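Local coordinates for protein exoglucanase A (PDB 7CBD) that hydrolyses beta-1,4-glucosidic bonds of cellulose with inversion of anomeric configuration, releasing cellobiose from non-reducing chain ends, this chain carrying its glycoside hydrolase family 6 catalytic domain, at residues Ser150-Thr155 with Ser196-Trp201; Ile191-Ser196 with Thr210-Val215; Asn265-Glu270 with Thr274-Arg279. One frame throughout, in Å; residues are numbered along the deposited sequence.

Contact 1 of 3, residues Ser150-Thr155 with Ser196-Trp201; sequences SLPNLT and SGWLGW
P152 lies against one face of the W198 indole, its CB 3.9 Å from the centroid of the six-membered ring and 22° off the normal: a CH-pi contact. The indole gets there because its CG stands anti to the backbone N (chi1 -176°), which carries the ring out toward the turn S150-N153. L199 CD2 lies over the same indole face as P152 CB, and L199 crosses the proline at about a right angle, with L199 CD1 only 3.4 Å from P152 CB, tighter than ordinary van der Waals contact. The stiff, compact pyrrolidine ring presents CB and CG to W198 and L199. N153 also runs across W198, its amide turned 53° from the indole plane and OD1 3.6 Å from W198 CZ2. That amide is held at both its oxygen and its nitrogen: OD1 accepts from N157, while ND2 gives to D149 and to S150 O, the latter at 3.0 Å. W198 NE1 pairs with T156, so the indole is tethered as well as packed. The chemistry joins an apolar patch to a polar network: the same asparagine that touches the tryptophan hydrogen-bonds D149, the predicted proton donor, and so probably helps to position it.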
loop_
_atom_site.group_PDB
_atom_site.type_symbol
_atom_site.label_atom_id
_atom_site.label_comp_id
_atom_site.label_asym_id
_atom_site.label_seq_id
_atom_site.Cartn_x
_atom_site.Cartn_y
_atom_site.Cartn_z
ATOM N N SER A 150 -10.639 0.894 -3.382
ATOM C CA SER A 150 -12.055 1.240 -3.293
ATOM C C SER A 150 -12.488 2.184 -4.411
ATOM O O SER A 150 -12.831 1.732 -5.510
ATOM C CB SER A 150 -12.423 1.782 -1.900
ATOM O OG SER A 150 -11.753 2.998 -1.596
ATOM N N LEU A 151 -12.447 3.492 -4.148
ATOM C CA LEU A 151 -13.120 4.458 -5.018
ATOM C C LEU A 151 -12.732 4.393 -6.490
ATOM O O LEU A 151 -13.628 4.547 -7.339
ATOM C CB LEU A 151 -12.988 5.881 -4.461
ATOM C CG LEU A 151 -13.771 6.132 -3.174
ATOM C CD1 LEU A 151 -13.300 7.418 -2.511
ATOM C CD2 LEU A 151 -15.266 6.204 -3.442
ATOM N N PRO A 152 -11.465 4.204 -6.871
ATOM C CA PRO A 152 -11.139 4.180 -8.305
ATOM C C PRO A 152 -11.752 3.015 -9.070
ATOM O O PRO A 152 -11.755 3.052 -10.308
ATOM C CB PRO A 152 -9.609 4.121 -8.322
ATOM C CG PRO A 152 -9.194 4.716 -6.997
ATOM C CD PRO A 152 -10.242 4.229 -6.041
ATOM N N ASN A 153 -12.260 1.985 -8.389
ATOM C CA ASN A 153 -13.027 0.968 -9.099
ATOM C C ASN A 153 -14.263 1.565 -9.749
ATOM O O ASN A 153 -14.767 1.019 -10.734
ATOM C CB ASN A 153 -13.467 -0.130 -8.135
ATOM C CG ASN A 153 -12.342 -1.043 -7.748
ATOM O OD1 ASN A 153 -11.875 -1.842 -8.560
ATOM N ND2 ASN A 153 -11.890 -0.932 -6.506
ATOM N N LEU A 154 -14.765 2.681 -9.217
ATOM C CA LEU A 154 -16.017 3.242 -9.704
ATOM C C LEU A 154 -15.859 3.976 -11.027
ATOM O O LEU A 154 -16.869 4.257 -11.684
ATOM C CB LEU A 154 -16.649 4.144 -8.634
ATOM C CG LEU A 154 -16.799 3.510 -7.242
ATOM C CD1 LEU A 154 -17.598 4.431 -6.330
ATOM C CD2 LEU A 154 -17.408 2.108 -7.286
ATOM N N THR A 155 -14.625 4.280 -11.435
ATOM C CA THR A 155 -14.362 4.955 -12.697
ATOM C C THR A 155 -13.585 4.105 -13.691
ATOM O O THR A 155 -13.395 4.538 -14.833
ATOM C CB THR A 155 -13.563 6.236 -12.445
ATOM O OG1 THR A 155 -12.447 5.915 -11.605
ATOM C CG2 THR A 155 -14.428 7.283 -11.761
ATOM N N SER A 196 0.091 3.902 -10.430
ATOM C CA SER A 196 0.145 4.339 -11.822
ATOM C C SER A 196 -0.271 3.248 -12.799
ATOM O O SER A 196 -0.773 3.560 -13.882
ATOM C CB SER A 196 1.536 4.861 -12.185
ATOM O OG SER A 196 2.551 3.905 -11.923
ATOM N N GLY A 197 -0.054 1.978 -12.458
ATOM C CA GLY A 197 -0.453 0.900 -13.347
ATOM C C GLY A 197 -1.947 0.670 -13.412
ATOM O O GLY A 197 -2.407 -0.169 -14.194
ATOM N N TRP A 198 -2.719 1.394 -12.605
ATOM C CA TRP A 198 -4.173 1.353 -12.623
ATOM C C TRP A 198 -4.764 2.657 -13.132
ATOM O O TRP A 198 -5.653 2.642 -13.990
ATOM C CB TRP A 198 -4.662 1.064 -11.192
ATOM C CG TRP A 198 -6.150 0.890 -11.000
ATOM C CD1 TRP A 198 -7.121 0.791 -11.963
ATOM C CD2 TRP A 198 -6.820 0.793 -9.743
ATOM N NE1 TRP A 198 -8.354 0.630 -11.373
ATOM C CE2 TRP A 198 -8.194 0.631 -10.011
ATOM C CE3 TRP A 198 -6.388 0.827 -8.414
ATOM C CZ2 TRP A 198 -9.136 0.502 -8.997
ATOM C CZ3 TRP A 198 -7.321 0.704 -7.413
ATOM C CH2 TRP A 198 -8.682 0.548 -7.708
ATOM N N LEU A 199 -4.248 3.795 -12.661
ATOM C CA LEU A 199 -4.895 5.081 -12.887
ATOM C C LEU A 199 -4.026 6.096 -13.622
ATOM O O LEU A 199 -4.422 7.259 -13.728
ATOM C CB LEU A 199 -5.395 5.670 -11.560
ATOM C CG LEU A 199 -6.284 4.735 -10.736
ATOM C CD1 LEU A 199 -6.555 5.322 -9.366
ATOM C CD2 LEU A 199 -7.589 4.438 -11.490
ATOM N N GLY A 200 -2.862 5.698 -14.140
ATOM C CA GLY A 200 -1.962 6.677 -14.732
ATOM C C GLY A 200 -2.461 7.287 -16.031
ATOM O O GLY A 200 -2.109 8.429 -16.356
ATOM N N TRP A 201 -3.254 6.537 -16.802
ATOM C CA TRP A 201 -3.849 7.066 -18.027
ATOM C C TRP A 201 -4.700 8.290 -17.715
ATOM O O TRP A 201 -5.446 8.303 -16.735
ATOM C CB TRP A 201 -4.743 6.000 -18.672
ATOM C CG TRP A 201 -3.997 4.760 -19.077
ATOM C CD1 TRP A 201 -3.437 4.501 -20.298
ATOM C CD2 TRP A 201 -3.722 3.612 -18.259
ATOM N NE1 TRP A 201 -2.825 3.272 -20.284
ATOM C CE2 TRP A 201 -2.994 2.700 -19.050
ATOM C CE3 TRP A 201 -4.028 3.264 -16.938
ATOM C CZ2 TRP A 201 -2.563 1.465 -18.562
ATOM C CZ3 TRP A 201 -3.585 2.038 -16.448
ATOM C CH2 TRP A 201 -2.862 1.156 -17.261
#

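Contact 2 of 3, residues Ile191-Ser196 with Thr210-Val215; sequences IDIGHS and TLFAEV
This is strand-to-helix packing within a beta-alpha-beta crossover of the distorted alpha/beta barrel characteristic of family 6: the C-terminal end of strand 187-192, with the loop that follows, meets helix 202-218, which leads on to the adjacent parallel strand 228-231. A single aromatic ring does the work from the helix side. F212, with CG beside its backbone N (chi1 -73°), reaches toward the strand end and touches three consecutive residues, each obliquely to its ring. The I191 and F212 side chains run antiparallel alongside one another, and the methyl I191 CG2 comes to 3.4 Å from F212 CE1. I193 crosses the phenylalanine at about a right angle and offers its own branch methyl, CG2, 3.8 Å from F212 CE2. Between them the peptide carbonyl D192 O approaches F212 CZ at 3.4 Å. Beta-branched isoleucines suit these places, since each puts a methyl close to the backbone, where the long, flat phenylalanine can meet it. The D192 side chain serves the turn instead: its OD2 accepts from G194 N at 2.9 Å, from above the carboxylate plane, in an Asx turn. Glycine fits at 194 because phi there is positive, +60°. I191 is held by backbone bonds to G228 and V230, and V174 and L178 of helix 161-182 also touch it. With no hydrogen bond between the two segments, the join rests on buried apolar surfaces and shape, while the polar groups of the strand end fix the course of the chain itself.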
loop_
_atom_site.group_PDB
_atom_site.type_symbol
_atom_site.label_atom_id
_atom_site.label_comp_id
_atom_site.label_asym_id
_atom_site.label_seq_id
_atom_site.Cartn_x
_atom_site.Cartn_y
_atom_site.Cartn_z
ATOM N N ILE A 191 -6.343 9.347 1.731
ATOM C CA ILE A 191 -7.203 8.581 0.837
ATOM C C ILE A 191 -6.334 7.772 -0.123
ATOM O O ILE A 191 -5.375 8.287 -0.705
ATOM C CB ILE A 191 -8.158 9.527 0.089
ATOM C CG1 ILE A 191 -9.303 9.974 1.012
ATOM C CG2 ILE A 191 -8.680 8.887 -1.201
ATOM C CD1 ILE A 191 -10.424 8.954 1.150
ATOM N N ASP A 192 -6.673 6.499 -0.305
ATOM C CA ASP A 192 -5.924 5.664 -1.230
ATOM C C ASP A 192 -6.180 6.099 -2.671
ATOM O O ASP A 192 -7.321 6.365 -3.063
ATOM C CB ASP A 192 -6.356 4.213 -1.069
ATOM C CG ASP A 192 -5.576 3.296 -1.956
ATOM O OD1 ASP A 192 -4.504 2.862 -1.504
ATOM O OD2 ASP A 192 -6.011 3.045 -3.108
ATOM N N ILE A 193 -5.111 6.147 -3.472
ATOM C CA ILE A 193 -5.238 6.546 -4.873
ATOM C C ILE A 193 -4.690 5.490 -5.831
ATOM O O ILE A 193 -4.214 5.814 -6.925
ATOM C CB ILE A 193 -4.656 7.950 -5.147
ATOM C CG1 ILE A 193 -3.160 8.010 -4.827
ATOM C CG2 ILE A 193 -5.446 8.997 -4.393
ATOM C CD1 ILE A 193 -2.458 9.159 -5.512
ATOM N N GLY A 194 -4.780 4.216 -5.458
ATOM C CA GLY A 194 -4.311 3.202 -6.389
ATOM C C GLY A 194 -2.840 3.395 -6.696
ATOM O O GLY A 194 -2.042 3.742 -5.820
ATOM N N HIS A 195 -2.473 3.178 -7.956
ATOM C CA HIS A 195 -1.088 3.308 -8.394
ATOM C C HIS A 195 -1.093 3.602 -9.888
ATOM O O HIS A 195 -2.129 3.518 -10.550
ATOM C CB HIS A 195 -0.268 2.049 -8.088
ATOM C CG HIS A 195 -0.709 0.839 -8.854
ATOM N ND1 HIS A 195 0.028 0.300 -9.890
ATOM C CD2 HIS A 195 -1.823 0.074 -8.749
ATOM C CE1 HIS A 195 -0.607 -0.749 -10.379
ATOM N NE2 HIS A 195 -1.730 -0.911 -9.702
ATOM N N SER A 196 0.091 3.902 -10.430
ATOM C CA SER A 196 0.145 4.339 -11.822
ATOM C C SER A 196 -0.271 3.248 -12.799
ATOM O O SER A 196 -0.773 3.560 -13.882
ATOM C CB SER A 196 1.536 4.861 -12.185
ATOM O OG SER A 196 2.551 3.905 -11.923
ATOM N N THR A 210 -11.845 13.830 -10.048
ATOM C CA THR A 210 -13.176 14.414 -9.904
ATOM C C THR A 210 -13.997 13.664 -8.864
ATOM O O THR A 210 -14.678 14.281 -8.034
ATOM C CB THR A 210 -13.876 14.406 -11.263
ATOM O OG1 THR A 210 -13.103 15.187 -12.176
ATOM C CG2 THR A 210 -15.297 14.964 -11.160
ATOM N N LEU A 211 -13.944 12.331 -8.880
ATOM C CA LEU A 211 -14.704 11.558 -7.903
ATOM C C LEU A 211 -14.199 11.799 -6.484
ATOM O O LEU A 211 -14.995 11.880 -5.543
ATOM C CB LEU A 211 -14.668 10.073 -8.256
ATOM C CG LEU A 211 -15.585 9.180 -7.418
ATOM C CD1 LEU A 211 -16.197 8.097 -8.305
ATOM C CD2 LEU A 211 -14.846 8.563 -6.255
ATOM N N PHE A 212 -12.879 11.905 -6.302
ATOM C CA PHE A 212 -12.359 12.228 -4.976
ATOM C C PHE A 212 -12.874 13.576 -4.490
ATOM O O PHE A 212 -13.208 13.732 -3.307
ATOM C CB PHE A 212 -10.829 12.208 -4.993
ATOM C CG PHE A 212 -10.244 10.822 -5.085
ATOM C CD1 PHE A 212 -10.646 9.824 -4.208
ATOM C CD2 PHE A 212 -9.302 10.512 -6.053
ATOM C CE1 PHE A 212 -10.114 8.547 -4.290
ATOM C CE2 PHE A 212 -8.766 9.232 -6.144
ATOM C CZ PHE A 212 -9.169 8.249 -5.253
ATOM N N ALA A 213 -12.956 14.562 -5.388
ATOM C CA ALA A 213 -13.495 15.861 -4.995
ATOM C C ALA A 213 -14.968 15.759 -4.615
ATOM O O ALA A 213 -15.408 16.404 -3.657
ATOM C CB ALA A 213 -13.280 16.889 -6.103
ATOM N N GLU A 214 -15.750 14.964 -5.356
ATOM C CA GLU A 214 -17.150 14.765 -4.987
ATOM C C GLU A 214 -17.259 14.168 -3.592
ATOM O O GLU A 214 -18.100 14.589 -2.787
ATOM C CB GLU A 214 -17.834 13.840 -5.987
ATOM C CG GLU A 214 -17.988 14.434 -7.360
ATOM C CD GLU A 214 -18.590 13.456 -8.352
ATOM O OE1 GLU A 214 -19.021 12.360 -7.930
ATOM O OE2 GLU A 214 -18.628 13.786 -9.554
ATOM N N VAL A 215 -16.431 13.169 -3.299
ATOM C CA VAL A 215 -16.452 12.562 -1.974
ATOM C C VAL A 215 -16.099 13.596 -0.910
ATOM O O VAL A 215 -16.787 13.723 0.109
ATOM C CB VAL A 215 -15.537 11.328 -1.930
ATOM C CG1 VAL A 215 -15.372 10.828 -0.495
ATOM C CG2 VAL A 215 -16.108 10.241 -2.839
#

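Contact 3 of 3, residues Asn265-Glu270 with Thr274-Arg279; sequences NFDFDE and TAHMHR
H276 ND1 gives a short, nearly straight hydrogen bond to D267 OD2, 2.6 Å long with an N-H...O angle of 169°. The carboxylate oxygen lies in the plane of the imidazole, at its edge, and is met on its syn side, although the two flat groups stand almost perpendicular (88°). With chi1 at -177° the imidazole extends from the helix to the loop. Such a pairing would probably favour a positive charge on the imidazole. N265 shapes the loop around the aspartate, its OD1 accepting from D267 N at 2.9 Å in an Asx turn. Closer to the N-terminal end of the helix, E270 O accepts from T274 N at 2.9 Å, the first-turn bond of a regular helix, and T274 OG1 lies 2.8 Å from E270 O, with I271 O as another possible acceptor. D269 precedes the helix as N-cap, its OD1 accepting from D272 N. E270 turns its carboxylate elsewhere, OE2 to S196 and OE1 to S231. Thus the loop 265-269 is folded back onto the start of helix 270-283; H276 packs on D202 and A205 of helix 202-218, and E270 and T274 pack on V294 of strand 291-295.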
loop_
_atom_site.group_PDB
_atom_site.type_symbol
_atom_site.label_atom_id
_atom_site.label_comp_id
_atom_site.label_asym_id
_atom_site.label_seq_id
_atom_site.Cartn_x
_atom_site.Cartn_y
_atom_site.Cartn_z
ATOM N N ASN A 265 0.324 4.458 -21.320
ATOM C CA ASN A 265 0.380 5.226 -20.081
ATOM C C ASN A 265 1.664 6.058 -20.038
ATOM O O ASN A 265 2.745 5.554 -20.337
ATOM C CB ASN A 265 0.404 4.202 -18.944
ATOM C CG ASN A 265 0.037 4.767 -17.592
ATOM O OD1 ASN A 265 0.157 5.964 -17.321
ATOM N ND2 ASN A 265 -0.410 3.876 -16.712
ATOM N N PHE A 266 1.551 7.337 -19.645
ATOM C CA PHE A 266 2.730 8.185 -19.447
ATOM C C PHE A 266 3.357 8.040 -18.065
ATOM O O PHE A 266 4.457 8.564 -17.845
ATOM C CB PHE A 266 2.389 9.669 -19.623
ATOM C CG PHE A 266 2.296 10.118 -21.049
ATOM C CD1 PHE A 266 3.436 10.422 -21.778
ATOM C CD2 PHE A 266 1.059 10.276 -21.651
ATOM C CE1 PHE A 266 3.342 10.853 -23.092
ATOM C CE2 PHE A 266 0.959 10.710 -22.960
ATOM C CZ PHE A 266 2.107 11.004 -23.678
ATOM N N ASP A 267 2.686 7.380 -17.122
ATOM C CA ASP A 267 3.170 7.288 -15.744
ATOM C C ASP A 267 3.784 5.905 -15.558
ATOM O O ASP A 267 3.070 4.918 -15.361
ATOM C CB ASP A 267 2.048 7.514 -14.731
ATOM C CG ASP A 267 1.523 8.943 -14.719
ATOM O OD1 ASP A 267 2.063 9.813 -15.433
ATOM O OD2 ASP A 267 0.550 9.198 -13.983
ATOM N N PHE A 268 5.113 5.845 -15.602
ATOM C CA PHE A 268 5.853 4.598 -15.463
ATOM C C PHE A 268 6.199 4.280 -14.013
ATOM O O PHE A 268 6.693 3.183 -13.730
ATOM C CB PHE A 268 7.189 4.676 -16.212
ATOM C CG PHE A 268 7.086 4.752 -17.719
ATOM C CD1 PHE A 268 5.873 4.704 -18.395
ATOM C CD2 PHE A 268 8.253 4.858 -18.460
ATOM C CE1 PHE A 268 5.840 4.765 -19.786
ATOM C CE2 PHE A 268 8.224 4.912 -19.839
ATOM C CZ PHE A 268 7.018 4.871 -20.505
ATOM N N ASP A 269 5.998 5.216 -13.095
ATOM C CA ASP A 269 6.435 5.015 -11.720
ATOM C C ASP A 269 5.629 5.921 -10.805
ATOM O O ASP A 269 4.842 6.753 -11.259
ATOM C CB ASP A 269 7.950 5.224 -11.570
ATOM C CG ASP A 269 8.412 6.594 -12.031
ATOM O OD1 ASP A 269 7.750 7.587 -11.684
ATOM O OD2 ASP A 269 9.458 6.676 -12.719
ATOM N N GLU A 270 5.837 5.742 -9.503
ATOM C CA GLU A 270 4.980 6.392 -8.523
ATOM C C GLU A 270 5.398 7.821 -8.225
ATOM O O GLU A 270 4.553 8.620 -7.814
ATOM C CB GLU A 270 4.890 5.546 -7.249
ATOM C CG GLU A 270 4.196 4.199 -7.478
ATOM C CD GLU A 270 2.772 4.356 -7.995
ATOM O OE1 GLU A 270 1.884 4.715 -7.196
ATOM O OE2 GLU A 270 2.536 4.135 -9.205
ATOM N N THR A 274 2.385 10.378 -8.454
ATOM C CA THR A 274 1.988 11.293 -7.383
ATOM C C THR A 274 2.038 12.752 -7.838
ATOM O O THR A 274 1.179 13.554 -7.453
ATOM C CB THR A 274 2.813 11.068 -6.109
ATOM O OG1 THR A 274 4.212 11.067 -6.417
ATOM C CG2 THR A 274 2.440 9.749 -5.432
ATOM N N ALA A 275 3.020 13.117 -8.670
ATOM C CA ALA A 275 3.047 14.474 -9.216
ATOM C C ALA A 275 1.832 14.726 -10.099
ATOM O O ALA A 275 1.198 15.788 -10.026
ATOM C CB ALA A 275 4.338 14.709 -10.005
ATOM N N HIS A 276 1.489 13.745 -10.929
ATOM C CA HIS A 276 0.341 13.834 -11.823
ATOM C C HIS A 276 -0.953 14.003 -11.035
ATOM O O HIS A 276 -1.750 14.914 -11.303
ATOM C CB HIS A 276 0.326 12.541 -12.647
ATOM C CG HIS A 276 -0.748 12.450 -13.689
ATOM N ND1 HIS A 276 -0.991 11.279 -14.374
ATOM C CD2 HIS A 276 -1.624 13.360 -14.178
ATOM C CE1 HIS A 276 -1.969 11.470 -15.239
ATOM N NE2 HIS A 276 -2.374 12.724 -15.138
ATOM N N MET A 277 -1.166 13.142 -10.040
ATOM C CA MET A 277 -2.407 13.198 -9.278
ATOM C C MET A 277 -2.476 14.440 -8.403
ATOM O O MET A 277 -3.557 15.007 -8.224
ATOM C CB MET A 277 -2.582 11.932 -8.450
ATOM C CG MET A 277 -2.921 10.727 -9.298
ATOM S SD MET A 277 -4.440 10.914 -10.270
ATOM C CE MET A 277 -5.696 10.682 -9.008
ATOM N N HIS A 278 -1.346 14.886 -7.841
ATOM C CA HIS A 278 -1.390 16.126 -7.074
ATOM C C HIS A 278 -1.925 17.267 -7.929
ATOM O O HIS A 278 -2.779 18.038 -7.485
ATOM C CB HIS A 278 -0.019 16.456 -6.478
ATOM C CG HIS A 278 -0.060 17.544 -5.449
ATOM N ND1 HIS A 278 -0.009 18.884 -5.771
ATOM C CD2 HIS A 278 -0.155 17.486 -4.099
ATOM C CE1 HIS A 278 -0.070 19.604 -4.664
ATOM N NE2 HIS A 278 -0.159 18.782 -3.635
ATOM N N ARG A 279 -1.423 17.392 -9.164
ATOM C CA ARG A 279 -1.917 18.418 -10.079
ATOM C C ARG A 279 -3.419 18.285 -10.283
ATOM O O ARG A 279 -4.173 19.248 -10.103
ATOM C CB ARG A 279 -1.212 18.298 -11.431
ATOM C CG ARG A 279 0.211 18.811 -11.476
ATOM C CD ARG A 279 0.725 18.879 -12.916
ATOM N NE ARG A 279 0.885 17.555 -13.522
ATOM C CZ ARG A 279 2.015 16.855 -13.496
ATOM N NH1 ARG A 279 3.084 17.347 -12.892
ATOM N NH2 ARG A 279 2.072 15.662 -14.073
#

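In the fold
From the N terminus, the chain leaves strand 141-146 through 150-155, passes helix 161-182 and strand 187-192, and comes back at 196-201, where contact 1 closes a loop of 40 residues. Contact 2 crosses it: its first segment lies ahead of 196-201, sharing S196, and its second beyond it, on helix 202-218. The two interlock, P152 and L151 of contact 1 packing on F212 of contact 2. Contact 3 follows in series, closing a span of just three residues at the start of helix 270-283. It reaches back to both others through S196, which meets segment 265-270 and bonds N265 ND2 through its O, so S196, at the start of helix 196-199, joins all three.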